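PDB 5JM6: aminopeptidase-like protein from Chaetomium thermophilum, which is an M18-family protein that probably acts as a zinc aminopeptidase, assembles into a dodecamer and belongs to the Cvt pathway of selective autophagy. Local coordinates for the interface of chains A and B. Residues are numbered along the deposited sequence; one frame, centred on the assembly and turned at random. Chains: chain A/B, Aminopeptidase-like protein.

Contacts 1 and 2 are neighbouring patches of one interface between two subunits of the dodecamer, the centres of their C-alpha atoms about 10 Å apart. Both use A:Val431, on helix 430-443, and B:Ile181, on strand 174-183, so the apolar seam formed by these two residues runs from one patch into the other. Contact 1 is the charged part, built around the start of that helix; contact 2 is the apolar and backbone part, where the C-terminal tail of chain A lies beside strand 190-196 of chain B. Helix start and C-terminal tail of one subunit thus both meet its neighbour, without exact two-fold symmetry.

Contact 1: the interface of chains A and B. Residues chain A 429-431, 473; chain B 108, 179, 181, 281, 346.
A:Val431 CG2 and B:Ile181 CD1 touch methyl to methyl at 3.8 Å, the apolar centre of this subunit contact in the dodecameric M18 aminopeptidase. The same CG2, anti to its own carbonyl carbon, also lies over one face of the B:Arg179 guanidinium, 3.4 Å above the plane and toward its rim. That guanidinium is edged in its plane by B:Glu281 OE2, B:Asn108 OD1 and A:Asp429 OD2. Its NE and NH2 grip B:Glu281 OE2 side-on, NH2 at 2.7 Å, while NH1 and NH2 close end-on upon the amide oxygen OD1 of B:Asn108, which should limit rotation of the guanidinium. B:Glu281 thus probably helps to position the arginine, and also reaches across to the first turn of helix 430-443. Its OE2 accepts the A:Ser430 hydroxyl OG at 2.6 Å on the anti lone pair, and the A:Ser430 backbone N at 3.2 Å from above the carboxylate plane. The carboxylate thus caps the N-terminus of the helix, whose dipole would probably favour its negative charge. A:Ser430 OG sits between its backbone N and carbonyl carbon (chi1 68°), which turns the hydroxyl toward chain B. Next outward, A:Asp429 OD2 forms a salt bridge with B:Arg179 NH2 at 2.9 Å. The two side chains run at about a right angle, their flat groups are 51° apart, and the N-H points away, so this pairing is charge attraction without a hydrogen bond. Within chain A, A:Lys473 NZ makes a looser salt bridge to A:Asp429 OD2 at 3.9 Å. At the rim the methylenes of bent A:Lys473 pass the extended B:Arg346, CD 3.7 Å from the guanidinium NH1, although the two like charges probably repel.

Contact 2: the interface of chains A and B. Residues chain A 431, 434, 516-518; chain B 181, 189-190, 192.
B:Thr190 lies against the indole of A:Trp517, where the C-terminal tail of chain A pairs as a parallel beta bridge with the first residue of strand 190-196 in chain B. From its CB outward the threonine divides its work. CB stands over the five-membered ring of the indole, 3.7 Å from that ring's centroid. Methyl CG2, anti to the backbone N, reaches over the six-membered ring, 3.5 Å from its centroid, so both carbons make CH-pi contacts with one face. The hydroxyl OG1 points instead toward the carbonyl oxygen of A:Glu516, but only as a weak hydrogen bond. That carbonyl is held chiefly by the B:Thr190 backbone N, at 2.7 Å from A:Glu516 O. The tryptophan CG is anti to its carbonyl carbon (chi1 -82°), which carries the ring back from the tail toward helix 430-443. There its outer carbon CH2 meets B:Ile181 CG2 at 3.9 Å, the two side chains about perpendicular. The same isoleucine methyl also touches A:Ala434 CB, so it bridges tail and helix of chain A. An alanine in place of A:Trp517 would probably leave B:Thr190 CG2 and B:Ile181 CG2 without their aromatic partner and open a gap between them and the tail. At the end of the modelled chain the bonds from A:Ser518 to B:Thr190 O are weak, and its OG passes 3.9 Å from B:Lys189 CB.

Contact 1: the interface of chains A and B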
loop_
_atom_site.group_PDB
_atom_site.type_symbol
_atom_site.label_atom_id
_atom_site.label_comp_id
_atom_site.label_asym_id
_atom_site.label_seq_id
_atom_site.Cartn_x
_atom_site.Cartn_y
_atom_site.Cartn_z
ATOM N N ASP A 429 -3.275 25.301 39.834
ATOM C CA ASP A 429 -3.501 24.194 40.750
ATOM C C ASP A 429 -4.584 24.584 41.751
ATOM O O ASP A 429 -5.114 25.694 41.687
ATOM C CB ASP A 429 -2.193 23.788 41.449
ATOM C CG ASP A 429 -1.731 24.795 42.494
ATOM O OD1 ASP A 429 -1.871 26.015 42.274
ATOM O OD2 ASP A 429 -1.202 24.357 43.538
ATOM N N SER A 430 -4.925 23.672 42.657
ATOM C CA SER A 430 -6.054 23.892 43.559
ATOM C C SER A 430 -5.853 25.134 44.426
ATOM O O SER A 430 -6.813 25.835 44.743
ATOM C CB SER A 430 -6.298 22.657 44.435
ATOM O OG SER A 430 -5.251 22.447 45.364
ATOM N N VAL A 431 -4.609 25.423 44.788
ATOM C CA VAL A 431 -4.327 26.628 45.558
ATOM C C VAL A 431 -4.438 27.874 44.678
ATOM O O VAL A 431 -5.093 28.845 45.058
ATOM C CB VAL A 431 -2.938 26.571 46.212
ATOM C CG1 VAL A 431 -2.645 27.878 46.932
ATOM C CG2 VAL A 431 -2.859 25.392 47.176
ATOM N N LYS A 473 4.394 31.681 43.517
ATOM C CA LYS A 473 3.108 31.039 43.361
ATOM C C LYS A 473 2.451 31.605 42.094
ATOM O O LYS A 473 2.547 32.803 41.830
ATOM C CB LYS A 473 2.304 31.282 44.633
ATOM C CG LYS A 473 1.476 30.146 45.114
ATOM C CD LYS A 473 1.692 28.902 44.317
ATOM C CE LYS A 473 0.411 28.098 44.307
ATOM N NZ LYS A 473 0.148 27.433 45.600
ATOM N N ASN B 108 4.818 24.401 48.699
ATOM C CA ASN B 108 3.517 23.912 48.232
ATOM C C ASN B 108 3.126 22.582 48.892
ATOM O O ASN B 108 2.192 21.902 48.469
ATOM C CB ASN B 108 3.557 23.784 46.696
ATOM C CG ASN B 108 2.277 23.223 46.101
ATOM O OD1 ASN B 108 1.238 23.881 46.096
ATOM N ND2 ASN B 108 2.354 22.001 45.584
ATOM N N ARG B 179 -5.221 16.533 48.529
ATOM C CA ARG B 179 -5.452 17.610 49.481
ATOM C C ARG B 179 -6.708 18.412 49.149
ATOM O O ARG B 179 -7.099 18.531 47.987
ATOM C CB ARG B 179 -4.251 18.545 49.520
ATOM C CG ARG B 179 -4.016 19.247 48.207
ATOM C CD ARG B 179 -2.986 20.332 48.353
ATOM N NE ARG B 179 -2.742 21.006 47.086
ATOM C CZ ARG B 179 -1.743 21.855 46.881
ATOM N NH1 ARG B 179 -0.895 22.129 47.863
ATOM N NH2 ARG B 179 -1.589 22.425 45.694
ATOM N N ILE B 181 -8.748 22.190 49.899
ATOM C CA ILE B 181 -8.649 23.551 50.383
ATOM C C ILE B 181 -9.933 23.859 51.138
ATOM O O ILE B 181 -10.990 24.062 50.539
ATOM C CB ILE B 181 -8.452 24.543 49.221
ATOM C CG1 ILE B 181 -7.338 24.058 48.287
ATOM C CG2 ILE B 181 -8.159 25.931 49.739
ATOM C CD1 ILE B 181 -5.972 23.983 48.937
ATOM N N GLU B 281 -7.438 18.975 45.415
ATOM C CA GLU B 281 -6.557 18.336 44.462
ATOM C C GLU B 281 -6.548 16.841 44.757
ATOM O O GLU B 281 -5.870 16.394 45.678
ATOM C CB GLU B 281 -5.155 18.937 44.581
ATOM C CG GLU B 281 -4.517 19.301 43.268
ATOM C CD GLU B 281 -3.270 20.164 43.417
ATOM O OE1 GLU B 281 -2.215 19.782 42.868
ATOM O OE2 GLU B 281 -3.347 21.233 44.060
ATOM N N ARG B 346 7.431 25.976 40.078
ATOM C CA ARG B 346 7.924 26.497 41.344
ATOM C C ARG B 346 8.577 25.459 42.268
ATOM O O ARG B 346 9.602 25.738 42.894
ATOM C CB ARG B 346 6.759 27.180 42.046
ATOM C CG ARG B 346 7.058 27.738 43.392
ATOM C CD ARG B 346 5.769 28.206 44.012
ATOM N NE ARG B 346 5.984 28.805 45.318
ATOM C CZ ARG B 346 5.321 28.452 46.411
ATOM N NH1 ARG B 346 4.399 27.499 46.353
ATOM N NH2 ARG B 346 5.582 29.051 47.561
#

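Contact 2: the interface of chains A and B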
loop_
_atom_site.group_PDB
_atom_site.type_symbol
_atom_site.label_atom_id
_atom_site.label_comp_id
_atom_site.label_asym_id
_atom_site.label_seq_id
_atom_site.Cartn_x
_atom_site.Cartn_y
_atom_site.Cartn_z
ATOM N N VAL A 431 -4.609 25.423 44.788
ATOM C CA VAL A 431 -4.327 26.628 45.558
ATOM C C VAL A 431 -4.438 27.874 44.678
ATOM O O VAL A 431 -5.093 28.845 45.058
ATOM C CB VAL A 431 -2.938 26.571 46.212
ATOM C CG1 VAL A 431 -2.645 27.878 46.932
ATOM C CG2 VAL A 431 -2.859 25.392 47.176
ATOM N N ALA A 434 -8.034 28.556 44.014
ATOM C CA ALA A 434 -8.721 29.056 45.201
ATOM C C ALA A 434 -8.519 30.562 45.348
ATOM O O ALA A 434 -9.456 31.296 45.660
ATOM C CB ALA A 434 -8.235 28.329 46.447
ATOM N N GLU A 516 -5.764 36.081 53.984
ATOM C CA GLU A 516 -6.852 35.183 54.372
ATOM C C GLU A 516 -6.350 33.747 54.506
ATOM O O GLU A 516 -7.094 32.857 54.916
ATOM C CB GLU A 516 -8.004 35.236 53.363
ATOM C CG GLU A 516 -8.586 36.619 53.128
ATOM C CD GLU A 516 -9.770 36.599 52.176
ATOM O OE1 GLU A 516 -10.012 35.550 51.543
ATOM O OE2 GLU A 516 -10.460 37.633 52.061
ATOM N N TRP A 517 -5.083 33.534 54.157
ATOM C CA TRP A 517 -4.477 32.206 54.170
ATOM C C TRP A 517 -3.604 31.983 55.404
ATOM O O TRP A 517 -3.412 32.887 56.218
ATOM C CB TRP A 517 -3.621 32.000 52.915
ATOM C CG TRP A 517 -4.363 31.601 51.670
ATOM C CD1 TRP A 517 -5.091 32.413 50.848
ATOM C CD2 TRP A 517 -4.409 30.294 51.082
ATOM N NE1 TRP A 517 -5.603 31.688 49.797
ATOM C CE2 TRP A 517 -5.197 30.385 49.918
ATOM C CE3 TRP A 517 -3.867 29.054 51.435
ATOM C CZ2 TRP A 517 -5.456 29.283 49.104
ATOM C CZ3 TRP A 517 -4.126 27.963 50.626
ATOM C CH2 TRP A 517 -4.916 28.084 49.477
ATOM N N SER A 518 -3.063 30.774 55.515
ATOM C CA SER A 518 -2.050 30.460 56.516
ATOM C C SER A 518 -1.166 29.317 56.023
ATOM O O SER A 518 -1.166 28.989 54.835
ATOM C CB SER A 518 -2.690 30.102 57.860
ATOM O OG SER A 518 -3.779 29.212 57.697
ATOM N N ILE B 181 -8.748 22.190 49.899
ATOM C CA ILE B 181 -8.649 23.551 50.383
ATOM C C ILE B 181 -9.933 23.859 51.138
ATOM O O ILE B 181 -10.990 24.062 50.539
ATOM C CB ILE B 181 -8.452 24.543 49.221
ATOM C CG1 ILE B 181 -7.338 24.058 48.287
ATOM C CG2 ILE B 181 -8.159 25.931 49.739
ATOM C CD1 ILE B 181 -5.972 23.983 48.937
ATOM N N LYS B 189 -9.667 31.342 58.201
ATOM C CA LYS B 189 -8.462 31.230 57.382
ATOM C C LYS B 189 -8.604 30.138 56.333
ATOM O O LYS B 189 -9.296 29.143 56.545
ATOM C CB LYS B 189 -7.222 30.933 58.238
ATOM C CG LYS B 189 -6.804 31.989 59.270
ATOM C CD LYS B 189 -6.310 33.310 58.673
ATOM C CE LYS B 189 -7.438 34.322 58.515
ATOM N NZ LYS B 189 -6.959 35.728 58.626
ATOM N N THR B 190 -7.937 30.329 55.204
ATOM C CA THR B 190 -7.844 29.282 54.202
ATOM C C THR B 190 -6.709 28.338 54.579
ATOM O O THR B 190 -5.606 28.776 54.907
ATOM C CB THR B 190 -7.611 29.857 52.801
ATOM O OG1 THR B 190 -8.570 30.890 52.545
ATOM C CG2 THR B 190 -7.760 28.773 51.759
ATOM N N VAL B 192 -5.194 23.892 54.220
ATOM C CA VAL B 192 -5.101 22.696 53.402
ATOM C C VAL B 192 -5.183 21.483 54.321
ATOM O O VAL B 192 -4.562 21.466 55.384
ATOM C CB VAL B 192 -3.784 22.665 52.601
ATOM C CG1 VAL B 192 -3.743 21.466 51.676
ATOM C CG2 VAL B 192 -3.606 23.959 51.820
#